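Side-chain contacts in phosphopantetheine attachment site family protein (Acinetobacter baumannii, PDB 4HKG), which probably serves as a free-standing peptidyl carrier protein, holding intermediates on a phosphopantetheine arm in an uncharacterised secondary metabolic pathway: residues Lys7-Trp10 against Ser11-Arg15; Thr16-Ala19 against Lys20-Val24; Ser49-Leu52 against Glu53-Thr56; Pro62-Leu65 against Trp66-Pro69. One frame throughout, in Å; residues are numbered along the deposited sequence.

Followed from the N terminus, the four contacts come strictly in series. None nests in or crosses another, and each closes no more than a helical turn or a helix end. Interactions 1 and 2 follow one another along helix 7-22, the first at its start and the second at its C-terminal end. Interaction 3 occupies the last two turns of helix 42-56 and ties to both: Trp10 packs on Thr56, Ile13 on Leu55, and Leu17 on Leu52. Interaction 4 surrounds the short helix 64-67 and reaches interaction 3 where Pro62 meets Ser49. It touches neither 7-15 nor 16-24, so helix 42-56, through interaction 3, is the partner they share.

Interaction 1: Lys7-Trp10 against Ser11-Arg15; sequences KAYW and SAIIR
Tyr9 and Trp10 meet Ile13 in a local apolar contact between successive turns at the start of helix 7-22, the first helix of the carrier-protein four-helix bundle. The meeting point on Ile13 is its terminal methyl. CD1 lies 3.4 Å from Tyr9 CE2 and 3.8 Å from Trp10 CZ3, approaching both rings obliquely. Ile13 CG1 sits beside its own backbone N (chi1 -71°), and CD1 continues in an extended line, which carries the methyl back toward the preceding turn. The two rings also touch one another: Tyr9 CD2 stands 4.0 Å above the plane of the Trp10 ring, over its centre.

The next residue, Ile14, uses its longer branch differently. Its CG1 rests 3.2 Å from Trp10 O, the same carbonyl oxygen that accepts a nearly straight bond from Ile14 N at 2.8 Å. Ser11 CB lies 3.3 Å from Lys7 O, while its hydroxyl OG turns to Asn72 of helix 71-82. That helix also receives Trp10, on Val79 and Leu82, and the far end of the indole reaches Thr56 of helix 42-56.

Carbon contacts with Ile13 and Tyr9 on one side, and with two other helices beyond, should leave the indole little room to turn, whereas the polar demand of this turn is met mainly by its backbone amides.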
ATOM      1  N   LYS A   7      11.034  -5.404  -2.950  1.00 13.42           N
ATOM      2  CA  LYS A   7       9.605  -5.610  -2.786  1.00 13.02           C
ATOM      3  C   LYS A   7       9.224  -5.750  -1.314  1.00 11.56           C
ATOM      4  O   LYS A   7       8.249  -5.145  -0.863  1.00 10.62           O
ATOM      5  CB  LYS A   7       9.159  -6.840  -3.575  1.00 12.81           C
ATOM      6  CG  LYS A   7       7.661  -7.094  -3.521  1.00 12.89           C
ATOM      7  CD  LYS A   7       7.330  -8.423  -4.170  1.00 14.02           C
ATOM      8  CE  LYS A   7       5.840  -8.712  -4.120  1.00 14.79           C
ATOM      9  NZ  LYS A   7       5.539 -10.088  -4.600  1.00 15.20           N
ATOM     10  N   ALA A   8       9.997  -6.530  -0.564  1.00 11.36           N
ATOM     11  CA  ALA A   8       9.729  -6.751   0.853  1.00 12.30           C
ATOM     12  C   ALA A   8       9.806  -5.455   1.661  1.00 11.20           C
ATOM     13  O   ALA A   8       9.031  -5.261   2.591  1.00 11.35           O
ATOM     14  CB  ALA A   8      10.682  -7.797   1.421  1.00 14.22           C
ATOM     15  N   TYR A   9      10.738  -4.577   1.308  1.00 11.13           N
ATOM     16  CA  TYR A   9      10.861  -3.275   1.959  1.00 10.45           C
ATOM     17  C   TYR A   9       9.565  -2.476   1.788  1.00 10.77           C
ATOM     18  O   TYR A   9       8.966  -2.008   2.766  1.00 10.53           O
ATOM     19  CB  TYR A   9      12.039  -2.522   1.345  1.00 10.97           C
ATOM     20  CG  TYR A   9      12.341  -1.175   1.955  1.00 11.63           C
ATOM     21  CD1 TYR A   9      13.280  -1.051   2.969  1.00 13.19           C
ATOM     22  CD2 TYR A   9      11.715  -0.023   1.494  1.00 11.62           C
ATOM     23  CE1 TYR A   9      13.589   0.184   3.516  1.00 14.29           C
ATOM     24  CE2 TYR A   9      12.016   1.218   2.034  1.00 13.43           C
ATOM     25  CZ  TYR A   9      12.941   1.312   3.045  1.00 13.77           C
ATOM     26  OH  TYR A   9      13.235   2.546   3.580  1.00 16.83           O
ATOM     27  N   TRP A  10       9.118  -2.320   0.544  1.00  9.27           N
ATOM     28  CA  TRP A  10       7.906  -1.551   0.304  1.00  9.44           C
ATOM     29  C   TRP A  10       6.662  -2.248   0.842  1.00  9.81           C
ATOM     30  O   TRP A  10       5.731  -1.591   1.306  1.00  9.65           O
ATOM     31  CB  TRP A  10       7.754  -1.204  -1.182  1.00  9.68           C
ATOM     32  CG  TRP A  10       8.761  -0.209  -1.616  1.00 10.57           C
ATOM     33  CD1 TRP A  10       9.763  -0.391  -2.532  1.00 12.76           C
ATOM     34  CD2 TRP A  10       8.910   1.123  -1.121  1.00 11.72           C
ATOM     35  NE1 TRP A  10      10.506   0.759  -2.649  1.00 13.61           N
ATOM     36  CE2 TRP A  10      10.003   1.700  -1.791  1.00 12.45           C
ATOM     37  CE3 TRP A  10       8.210   1.887  -0.183  1.00 11.56           C
ATOM     38  CZ2 TRP A  10      10.416   3.005  -1.552  1.00 15.01           C
ATOM     39  CZ3 TRP A  10       8.624   3.180   0.055  1.00 15.20           C
ATOM     40  CH2 TRP A  10       9.717   3.725  -0.623  1.00 15.28           C
ATOM     41  N   SER A  11       6.642  -3.569   0.793  1.00  9.69           N
ATOM     42  CA  SER A  11       5.524  -4.309   1.347  1.00  9.21           C
ATOM     43  C   SER A  11       5.378  -4.031   2.852  1.00 10.06           C
ATOM     44  O   SER A  11       4.266  -3.821   3.342  1.00  9.70           O
ATOM     45  CB  SER A  11       5.676  -5.806   1.072  1.00 11.00           C
ATOM     46  OG  SER A  11       4.545  -6.516   1.543  1.00 12.32           O
ATOM     47  N   ALA A  12       6.490  -4.010   3.581  1.00  9.50           N
ATOM     48  CA  ALA A  12       6.439  -3.721   5.016  1.00  9.79           C
ATOM     49  C   ALA A  12       5.929  -2.296   5.274  1.00  9.82           C
ATOM     50  O   ALA A  12       5.122  -2.063   6.181  1.00 10.14           O
ATOM     51  CB  ALA A  12       7.803  -3.921   5.647  1.00 10.60           C
ATOM     52  N   ILE A  13       6.387  -1.338   4.474  1.00  8.93           N
ATOM     53  CA  ILE A  13       5.932   0.047   4.616  1.00  9.45           C
ATOM     54  C   ILE A  13       4.434   0.169   4.323  1.00  9.68           C
ATOM     55  O   ILE A  13       3.684   0.765   5.110  1.00  9.22           O
ATOM     56  CB  ILE A  13       6.786   1.008   3.741  1.00  9.39           C
ATOM     57  CG1 ILE A  13       8.186   1.128   4.350  1.00 12.42           C
ATOM     58  CG2 ILE A  13       6.086   2.366   3.552  1.00 11.99           C
ATOM     59  CD1 ILE A  13       9.109   2.080   3.634  1.00 15.82           C
ATOM     60  N   ILE A  14       3.991  -0.413   3.213  1.00  8.38           N
ATOM     61  CA  ILE A  14       2.588  -0.337   2.835  1.00  9.57           C
ATOM     62  C   ILE A  14       1.712  -1.025   3.878  1.00  8.82           C
ATOM     63  O   ILE A  14       0.671  -0.497   4.259  1.00  8.88           O
ATOM     64  CB  ILE A  14       2.359  -0.922   1.431  1.00  8.35           C
ATOM     65  CG1 ILE A  14       3.053  -0.063   0.373  1.00  9.01           C
ATOM     66  CG2 ILE A  14       0.873  -0.988   1.116  1.00 10.36           C
ATOM     67  CD1 ILE A  14       3.215  -0.761  -0.969  1.00 10.06           C
ATOM     68  N   ARG A  15       2.136  -2.184   4.357  1.00  8.75           N
ATOM     69  CA  ARG A  15       1.380  -2.889   5.387  1.00  9.67           C
ATOM     70  C   ARG A  15       1.225  -2.041   6.646  1.00  9.68           C
ATOM     71  O   ARG A  15       0.157  -2.020   7.267  1.00  9.88           O
ATOM     72  CB  ARG A  15       2.059  -4.223   5.701  1.00 10.24           C
ATOM     73  CG  ARG A  15       1.283  -5.169   6.600  1.00 10.54           C
ATOM     74  CD  ARG A  15       2.108  -6.447   6.800  1.00 16.66           C
ATOM     75  NE  ARG A  15       1.334  -7.580   7.297  1.00 17.33           N
ATOM     76  CZ  ARG A  15       1.805  -8.816   7.374  1.00 17.49           C
ATOM     77  NH1 ARG A  15       3.044  -9.074   6.971  1.00 22.84           N
ATOM     78  NH2 ARG A  15       1.045  -9.796   7.837  1.00 20.50           N
TER

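Interaction 2: Thr16-Ala19 against Lys20-Val24; sequences TLVA and KEMRV
Lys20 lays the first part of its side chain over the carbonyl oxygen of Thr16, one turn earlier in helix 7-22. Lys20 CG comes within 3.2 Å of Thr16 O, and Lys20 N donates to that same oxygen at 3.0 Å. A sharp bend at chi2 (-89°) then leads the rest of the lysine away from the 16-19 turn. The Thr16 hydroxyl is hydrogen-bonded to Ala12 O, one turn earlier.

On another side of the helix, Val18 and Met22 lie alongside each other and point the same way, Val18 CG1 being 4.1 Å from Met22 CG in one of the two conformers modelled for Met22, so this contact is tentative. Val18 continues inward onto Tyr38 and Leu40.

The helix closes with a Schellman motif. Arg23 adopts a left-handed backbone conformation, with phi 61°, and turns the chain so that Val24 N bonds to Ala19 O at 3.1 Å. The inner bond of the motif, from Arg23 N to Lys20 O, is weak at 3.4 Å. The apolar pair expected across such a turn is present but light: Ala19 CB and Val24 CG2 stand 4.5 Å apart. Ala19 also packs on Pro26 and Val24 on Ile29.

Chemically, a carbonyl of the last turn finds its donor in the reversing chain, with only a light aliphatic contact between Ala19 and Val24 beside the reversal as the helix passes into the following loop.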
ATOM      1  N   THR A  16       2.286  -1.333   7.009  1.00  8.82           N
ATOM      2  CA  THR A  16       2.246  -0.444   8.157  1.00  9.50           C
ATOM      3  C   THR A  16       1.249   0.689   7.938  1.00  9.14           C
ATOM      4  O   THR A  16       0.441   1.004   8.820  1.00  9.33           O
ATOM      5  CB  THR A  16       3.650   0.134   8.449  1.00 10.09           C
ATOM      6  OG1 THR A  16       4.559  -0.940   8.728  1.00 14.15           O
ATOM      7  CG2 THR A  16       3.605   1.089   9.635  1.00 12.85           C
ATOM      8  N   LEU A  17       1.296   1.304   6.762  1.00  8.40           N
ATOM      9  CA  LEU A  17       0.362   2.376   6.439  1.00  7.95           C
ATOM     10  C   LEU A  17      -1.086   1.890   6.469  1.00  8.32           C
ATOM     11  O   LEU A  17      -1.966   2.552   7.043  1.00  8.67           O
ATOM     12  CB  LEU A  17       0.655   2.974   5.062  1.00  9.55           C
ATOM     13  CG  LEU A  17       1.978   3.712   4.889  1.00  8.83           C
ATOM     14  CD1 LEU A  17       2.162   4.082   3.427  1.00 10.13           C
ATOM     15  CD2 LEU A  17       2.018   4.950   5.758  1.00 10.70           C
ATOM     16  N   VAL A  18      -1.343   0.750   5.840  1.00  7.78           N
ATOM     17  CA  VAL A  18      -2.690   0.208   5.776  1.00 10.05           C
ATOM     18  C   VAL A  18      -3.204  -0.138   7.173  1.00  8.77           C
ATOM     19  O   VAL A  18      -4.327   0.221   7.537  1.00  9.78           O
ATOM     20  CB  VAL A  18      -2.739  -1.006   4.819  1.00  9.25           C
ATOM     21  CG1 VAL A  18      -4.046  -1.762   4.960  1.00 11.21           C
ATOM     22  CG2 VAL A  18      -2.508  -0.554   3.376  1.00 10.08           C
ATOM     23  N   ALA A  19      -2.384  -0.816   7.969  1.00  9.65           N
ATOM     24  CA  ALA A  19      -2.778  -1.211   9.318  1.00 10.42           C
ATOM     25  C   ALA A  19      -3.089   0.007  10.188  1.00 10.29           C
ATOM     26  O   ALA A  19      -4.061   0.003  10.947  1.00 10.58           O
ATOM     27  CB  ALA A  19      -1.698  -2.066   9.955  1.00 11.29           C
ATOM     28  N   LYS A  20      -2.273   1.050  10.081  1.00  9.28           N
ATOM     29  CA  LYS A  20      -2.504   2.262  10.854  1.00 10.79           C
ATOM     30  C   LYS A  20      -3.834   2.913  10.468  1.00  9.41           C
ATOM     31  O   LYS A  20      -4.577   3.380  11.339  1.00 10.92           O
ATOM     32  CB  LYS A  20      -1.340   3.240  10.681  1.00 11.19           C
ATOM     33  CG  LYS A  20      -0.063   2.853  11.440  1.00 13.84           C
ATOM     34  CD  LYS A  20      -0.033   3.413  12.860  1.00 16.28           C
ATOM     35  CE  LYS A  20       1.262   3.041  13.581  1.00 15.26           C
ATOM     36  NZ  LYS A  20       1.491   3.911  14.773  1.00 20.66           N
ATOM     37  N   GLU A  21      -4.141   2.944   9.174  1.00  9.25           N
ATOM     38  CA  GLU A  21      -5.406   3.504   8.713  1.00  9.98           C
ATOM     39  C   GLU A  21      -6.602   2.651   9.136  1.00  9.62           C
ATOM     40  O   GLU A  21      -7.664   3.178   9.474  1.00 12.57           O
ATOM     41  CB  GLU A  21      -5.397   3.662   7.197  1.00 10.06           C
ATOM     42  CG  GLU A  21      -4.745   4.940   6.730  1.00 11.05           C
ATOM     43  CD  GLU A  21      -5.580   6.146   7.101  1.00 14.02           C
ATOM     44  OE1 GLU A  21      -5.251   6.865   8.068  1.00 14.49           O
ATOM     45  OE2 GLU A  21      -6.596   6.383   6.415  1.00 15.88           O
ATOM     46  N   MET A  22      -6.438   1.335   9.125  1.00  9.36           N
ATOM     47  CA  MET A  22      -7.537   0.431   9.449  0.80  9.98           C
ATOM     48  C   MET A  22      -7.677   0.216  10.954  1.00 10.61           C
ATOM     49  O   MET A  22      -8.626  -0.415  11.414  1.00 11.72           O
ATOM     50  CB  MET A  22      -7.371  -0.906   8.720  0.80 10.25           C
ATOM     51  CG  MET A  22      -7.357  -0.790   7.189  0.80 11.27           C
ATOM     52  SD  MET A  22      -8.744   0.127   6.468  0.80 10.98           S
ATOM     53  CE  MET A  22     -10.111  -0.953   6.892  0.80 13.93           C
ATOM     54  N   ARG A  23      -6.718   0.748  11.718  1.00 13.54           N
ATOM     55  CA  ARG A  23      -6.687   0.649  13.186  1.00 13.42           C
ATOM     56  C   ARG A  23      -6.606  -0.798  13.680  1.00 12.55           C
ATOM     57  O   ARG A  23      -7.285  -1.176  14.641  1.00 13.20           O
ATOM     58  CB  ARG A  23      -7.858   1.407  13.835  1.00 14.75           C
ATOM     59  CG  ARG A  23      -7.970   2.855  13.376  1.00 16.33           C
ATOM     60  CD  ARG A  23      -8.961   3.636  14.222  1.00 18.00           C
ATOM     61  NE  ARG A  23      -9.451   4.840  13.551  1.00 21.13           N
ATOM     62  CZ  ARG A  23      -8.908   6.047  13.669  1.00 26.58           C
ATOM     63  NH1 ARG A  23      -9.433   7.076  13.016  1.00 26.00           N
ATOM     64  NH2 ARG A  23      -7.839   6.230  14.433  1.00 24.42           N
ATOM     65  N   VAL A  24      -5.763  -1.589  13.027  1.00 11.66           N
ATOM     66  CA  VAL A  24      -5.502  -2.968  13.436  1.00 11.41           C
ATOM     67  C   VAL A  24      -3.994  -3.208  13.437  1.00 11.27           C
ATOM     68  O   VAL A  24      -3.235  -2.406  12.895  1.00 12.61           O
ATOM     69  CB  VAL A  24      -6.190  -3.982  12.495  1.00 12.04           C
ATOM     70  CG1 VAL A  24      -7.700  -3.749  12.468  1.00 13.25           C
ATOM     71  CG2 VAL A  24      -5.607  -3.901  11.103  1.00 12.63           C
TER

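Interaction 3: Ser49-Leu52 against Glu53-Thr56; sequences SGDL and EDLT
Glu53 reaches back along the helix over Gly50 and Ser49. Its CB lies 3.4 Å from Gly50 O, and its CG, set beside the backbone N, lies 3.3 Å from Ser49 O, the oxygen to which Glu53 N is also hydrogen-bonded. Beyond CG the chain is extended, and the carboxylate arrives beside the glycine: OE1 is 3.9 Å from Gly50 CA, at a place where no side chain intervenes. The other oxygen, OE2, accepts from Leu60 N and so joins the helix to the loop that follows it.

These turns end helix 42-56 of the four-helix carrier fold. In carrier proteins of this family the opposite, N-terminal end of this helix bears the serine that takes the phosphopantetheine arm. Inward, Leu52 packs on Leu74 and Leu78 of helix 71-82.

At the last turn Thr56 grips one carbonyl twice. Its OG1 occupies the position between its own backbone N and carbonyl carbon (chi1 68°), and from there donates to Leu52 O at 2.8 Å. It comes from 40° above that carbonyl's plane, while Thr56 N approaches from the opposite face, also at 2.8 Å. OG1 accepts in turn from Leu58 N, and CG2 sits 3.2 Å from Leu52 O.

On another side of the helix two acids come near each other. Asp51 OD1 and Asp54 OD2 are 3.9 Å apart, their carboxylate planes inclined by 38°, and this proximity of like charges probably costs some energy.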
ATOM      1  N   SER A  49      -1.983   6.323  -0.540  1.00  8.97           N
ATOM      2  CA  SER A  49      -1.267   6.771  -1.723  1.00  9.82           C
ATOM      3  C   SER A  49      -0.577   8.115  -1.489  1.00  9.68           C
ATOM      4  O   SER A  49       0.563   8.308  -1.917  1.00 10.34           O
ATOM      5  CB  SER A  49      -2.190   6.805  -2.946  1.00  9.69           C
ATOM      6  OG  SER A  49      -3.291   7.685  -2.771  1.00 10.87           O
ATOM      7  N   GLY A  50      -1.253   9.029  -0.794  1.00  9.39           N
ATOM      8  CA  GLY A  50      -0.670  10.323  -0.485  1.00 10.20           C
ATOM      9  C   GLY A  50       0.555  10.208   0.407  1.00 10.29           C
ATOM     10  O   GLY A  50       1.554  10.906   0.221  1.00 11.09           O
ATOM     11  N   ASP A  51       0.478   9.321   1.395  1.00  9.77           N
ATOM     12  CA  ASP A  51       1.618   9.073   2.267  1.00 10.15           C
ATOM     13  C   ASP A  51       2.782   8.464   1.485  1.00 10.15           C
ATOM     14  O   ASP A  51       3.943   8.834   1.689  1.00 10.98           O
ATOM     15  CB  ASP A  51       1.221   8.180   3.448  1.00  9.89           C
ATOM     16  CG  ASP A  51       0.444   8.933   4.522  1.00 11.17           C
ATOM     17  OD1 ASP A  51       0.331  10.174   4.436  1.00 13.43           O
ATOM     18  OD2 ASP A  51      -0.028   8.288   5.481  1.00 13.57           O
ATOM     19  N   LEU A  52       2.472   7.551   0.568  1.00  9.52           N
ATOM     20  CA  LEU A  52       3.505   6.983  -0.287  1.00  9.89           C
ATOM     21  C   LEU A  52       4.146   8.048  -1.177  1.00 10.75           C
ATOM     22  O   LEU A  52       5.346   7.982  -1.453  1.00 11.59           O
ATOM     23  CB  LEU A  52       2.960   5.817  -1.114  1.00 10.03           C
ATOM     24  CG  LEU A  52       2.690   4.536  -0.319  1.00  9.10           C
ATOM     25  CD1 LEU A  52       1.903   3.544  -1.179  1.00 10.66           C
ATOM     26  CD2 LEU A  52       3.977   3.910   0.210  1.00 10.10           C
ATOM     27  N   GLU A  53       3.369   9.036  -1.620  1.00 10.85           N
ATOM     28  CA  GLU A  53       3.956  10.153  -2.364  1.00 11.98           C
ATOM     29  C   GLU A  53       4.968  10.892  -1.500  1.00 12.84           C
ATOM     30  O   GLU A  53       6.053  11.242  -1.966  1.00 13.96           O
ATOM     31  CB  GLU A  53       2.891  11.134  -2.843  1.00 12.27           C
ATOM     32  CG  GLU A  53       1.964  10.569  -3.898  1.00 12.66           C
ATOM     33  CD  GLU A  53       0.968  11.590  -4.399  1.00 15.78           C
ATOM     34  OE1 GLU A  53       0.489  12.409  -3.582  1.00 16.58           O
ATOM     35  OE2 GLU A  53       0.677  11.593  -5.613  1.00 15.57           O
ATOM     36  N   ASP A  54       4.605  11.126  -0.240  1.00 12.64           N
ATOM     37  CA  ASP A  54       5.497  11.796   0.703  1.00 13.70           C
ATOM     38  C   ASP A  54       6.796  11.022   0.888  1.00 14.08           C
ATOM     39  O   ASP A  54       7.859  11.618   1.013  1.00 15.65           O
ATOM     40  CB  ASP A  54       4.832  11.971   2.074  1.00 14.48           C
ATOM     41  CG  ASP A  54       3.626  12.887   2.040  1.00 18.71           C
ATOM     42  OD1 ASP A  54       3.507  13.712   1.109  1.00 18.51           O
ATOM     43  OD2 ASP A  54       2.784  12.773   2.961  1.00 19.00           O
ATOM     44  N   LEU A  55       6.710   9.695   0.908  1.00 13.22           N
ATOM     45  CA  LEU A  55       7.882   8.851   1.143  1.00 13.85           C
ATOM     46  C   LEU A  55       8.731   8.585  -0.106  1.00 17.02           C
ATOM     47  O   LEU A  55       9.939   8.409   0.017  1.00 18.11           O
ATOM     48  CB  LEU A  55       7.463   7.511   1.757  1.00 13.08           C
ATOM     49  CG  LEU A  55       6.708   7.536   3.089  1.00 12.74           C
ATOM     50  CD1 LEU A  55       6.293   6.122   3.498  1.00 12.62           C
ATOM     51  CD2 LEU A  55       7.538   8.182   4.187  1.00 14.11           C
ATOM     52  N   THR A  56       8.107   8.547  -1.288  1.00 16.56           N
ATOM     53  CA  THR A  56       8.790   8.112  -2.519  1.00 16.86           C
ATOM     54  C   THR A  56       9.078   9.214  -3.529  1.00 19.82           C
ATOM     55  O   THR A  56       9.862   9.002  -4.455  1.00 21.07           O
ATOM     56  CB  THR A  56       7.978   7.048  -3.279  1.00 18.94           C
ATOM     57  OG1 THR A  56       6.787   7.654  -3.802  1.00 15.06           O
ATOM     58  CG2 THR A  56       7.611   5.883  -2.377  1.00 21.90           C
TER

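Interaction 4: Pro62-Leu65 against Trp66-Pro69; sequences PTLL and WDYP
Leu64 and Tyr68 lie side by side, pointing the same way, along one side of the short helix 64-67, a single turn that forms the third helix of the carrier-protein four-helix bundle. Leu64 CD2 touches Tyr68 CE2 at 3.9 Å. The tyrosine ring is sent this way because CG stands beside its own backbone N (chi1 -59°), which also brings Leu64 O to the ring's edge, near its plane. That oxygen accepts from Tyr68 N at 2.8 Å. Beyond the turn, Tyr68 stacks on Tyr77 of helix 71-82, against which Leu64 also packs.

Trp66 takes a different course. Its CG lies opposite the backbone N (chi1 179°), which carries the indole away from the 62-65 backbone, while CB stays 3.3 Å from Thr63 O. Asp67 OD1 lies at the indole edge, in its plane. Leu65, by contrast, is kinked at chi2 (78°) and is buried against Phe35, Leu40 and Leu74.

Thr63 O accepts from two amides. Asp67 N reaches it in the carbonyl plane at 3.0 Å, and Trp66 N from well above that plane at 2.9 Å; one bond of the i to i-4 (alpha) kind and one of the i to i-3 (3-10) kind share the oxygen. A water also joins the side chains of Thr63 and Asp67, bonding to Thr63 OG1 at 2.7 Å and donating to Asp67 OD2 at 2.8 Å.

Four residues after Leu65, Pro69 has no N-H to offer Leu65 O, which instead receives a CA-H...O contact from Pro69 CA at 3.2 Å.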
ATOM      1  N   PRO A  62      -4.812   7.436  -6.156  1.00 10.63           N
ATOM      2  CA  PRO A  62      -5.439   6.493  -5.224  1.00  9.88           C
ATOM      3  C   PRO A  62      -5.980   5.245  -5.926  1.00 10.03           C
ATOM      4  O   PRO A  62      -6.085   4.181  -5.313  1.00 10.18           O
ATOM      5  CB  PRO A  62      -6.577   7.312  -4.606  1.00 11.56           C
ATOM      6  CG  PRO A  62      -6.124   8.733  -4.736  1.00 14.11           C
ATOM      7  CD  PRO A  62      -5.401   8.781  -6.055  1.00 11.75           C
ATOM      8  N   THR A  63      -6.309   5.379  -7.211  1.00  9.95           N
ATOM      9  CA  THR A  63      -6.769   4.246  -8.011  1.00 10.27           C
ATOM     10  C   THR A  63      -5.685   3.190  -8.231  1.00  9.47           C
ATOM     11  O   THR A  63      -5.979   2.100  -8.715  1.00  9.89           O
ATOM     12  CB  THR A  63      -7.345   4.695  -9.372  1.00 10.98           C
ATOM     13  OG1 THR A  63      -6.453   5.637  -9.968  1.00 12.76           O
ATOM     14  CG2 THR A  63      -8.719   5.350  -9.185  1.00 13.86           C
ATOM     15  N   LEU A  64      -4.436   3.487  -7.880  1.00  9.33           N
ATOM     16  CA  LEU A  64      -3.412   2.439  -7.902  1.00  9.78           C
ATOM     17  C   LEU A  64      -3.771   1.297  -6.953  1.00  8.97           C
ATOM     18  O   LEU A  64      -3.354   0.156  -7.175  1.00  9.45           O
ATOM     19  CB  LEU A  64      -2.036   2.994  -7.541  1.00 10.43           C
ATOM     20  CG  LEU A  64      -1.359   3.817  -8.634  1.00 10.56           C
ATOM     21  CD1 LEU A  64      -0.107   4.471  -8.079  1.00 13.18           C
ATOM     22  CD2 LEU A  64      -1.029   2.972  -9.866  1.00 13.42           C
ATOM     23  N   LEU A  65      -4.542   1.581  -5.902  1.00  9.70           N
ATOM     24  CA  LEU A  65      -4.957   0.518  -4.985  1.00  8.96           C
ATOM     25  C   LEU A  65      -6.085  -0.320  -5.571  1.00  9.57           C
ATOM     26  O   LEU A  65      -6.393  -1.379  -5.048  1.00  9.97           O
ATOM     27  CB  LEU A  65      -5.326   1.053  -3.595  1.00 10.22           C
ATOM     28  CG  LEU A  65      -4.141   1.377  -2.671  1.00  8.93           C
ATOM     29  CD1 LEU A  65      -3.468   2.703  -3.025  1.00 10.61           C
ATOM     30  CD2 LEU A  65      -4.580   1.364  -1.212  1.00 11.20           C
ATOM     31  N   TRP A  66      -6.689   0.153  -6.664  1.00  9.50           N
ATOM     32  CA  TRP A  66      -7.607  -0.667  -7.457  1.00  9.89           C
ATOM     33  C   TRP A  66      -6.816  -1.496  -8.474  1.00  9.72           C
ATOM     34  O   TRP A  66      -7.050  -2.700  -8.637  1.00 11.65           O
ATOM     35  CB  TRP A  66      -8.642   0.223  -8.160  1.00 10.34           C
ATOM     36  CG  TRP A  66      -9.626  -0.504  -9.029  1.00 11.43           C
ATOM     37  CD1 TRP A  66      -9.525  -0.733 -10.372  1.00 14.88           C
ATOM     38  CD2 TRP A  66     -10.882  -1.057  -8.620  1.00 12.30           C
ATOM     39  NE1 TRP A  66     -10.631  -1.412 -10.818  1.00 16.25           N
ATOM     40  CE2 TRP A  66     -11.478  -1.620  -9.767  1.00 13.61           C
ATOM     41  CE3 TRP A  66     -11.554  -1.137  -7.397  1.00 15.71           C
ATOM     42  CZ2 TRP A  66     -12.718  -2.254  -9.720  1.00 16.72           C
ATOM     43  CZ3 TRP A  66     -12.785  -1.768  -7.357  1.00 20.30           C
ATOM     44  CH2 TRP A  66     -13.354  -2.317  -8.512  1.00 18.44           C
ATOM     45  N   ASP A  67      -5.877  -0.844  -9.157  1.00 10.00           N
ATOM     46  CA  ASP A  67      -5.096  -1.479 -10.217  1.00 12.22           C
ATOM     47  C   ASP A  67      -4.155  -2.546  -9.671  1.00 10.77           C
ATOM     48  O   ASP A  67      -3.874  -3.541 -10.345  1.00 12.16           O
ATOM     49  CB  ASP A  67      -4.259  -0.429 -10.941  1.00 12.27           C
ATOM     50  CG  ASP A  67      -5.101   0.611 -11.651  1.00 14.63           C
ATOM     51  OD1 ASP A  67      -6.325   0.403 -11.841  1.00 14.02           O
ATOM     52  OD2 ASP A  67      -4.515   1.641 -12.040  1.00 13.97           O
ATOM     53  N   TYR A  68      -3.653  -2.308  -8.464  1.00 10.01           N
ATOM     54  CA  TYR A  68      -2.722  -3.197  -7.764  1.00 10.21           C
ATOM     55  C   TYR A  68      -3.336  -3.446  -6.396  1.00 10.33           C
ATOM     56  O   TYR A  68      -2.990  -2.782  -5.422  1.00 10.68           O
ATOM     57  CB  TYR A  68      -1.327  -2.554  -7.668  1.00  9.95           C
ATOM     58  CG  TYR A  68      -0.770  -2.261  -9.036  1.00  9.44           C
ATOM     59  CD1 TYR A  68      -0.156  -3.262  -9.772  1.00 12.76           C
ATOM     60  CD2 TYR A  68      -0.909  -1.000  -9.624  1.00 10.32           C
ATOM     61  CE1 TYR A  68       0.333  -3.021 -11.032  1.00 13.52           C
ATOM     62  CE2 TYR A  68      -0.420  -0.753 -10.899  1.00 12.14           C
ATOM     63  CZ  TYR A  68       0.202  -1.772 -11.590  1.00 12.14           C
ATOM     64  OH  TYR A  68       0.689  -1.543 -12.856  1.00 15.85           O
ATOM     65  N   PRO A  69      -4.278  -4.396  -6.328  1.00  9.78           N
ATOM     66  CA  PRO A  69      -5.251  -4.381  -5.227  1.00 10.75           C
ATOM     67  C   PRO A  69      -4.869  -5.133  -3.955  1.00  9.02           C
ATOM     68  O   PRO A  69      -5.747  -5.493  -3.176  1.00 10.24           O
ATOM     69  CB  PRO A  69      -6.485  -5.020  -5.866  1.00 15.42           C
ATOM     70  CG  PRO A  69      -5.911  -5.991  -6.832  1.00 13.86           C
ATOM     71  CD  PRO A  69      -4.671  -5.337  -7.394  1.00 11.59           C
TER
HETATM   72  O   HOH W   1      -4.548   4.313 -11.286  1.00 14.87           O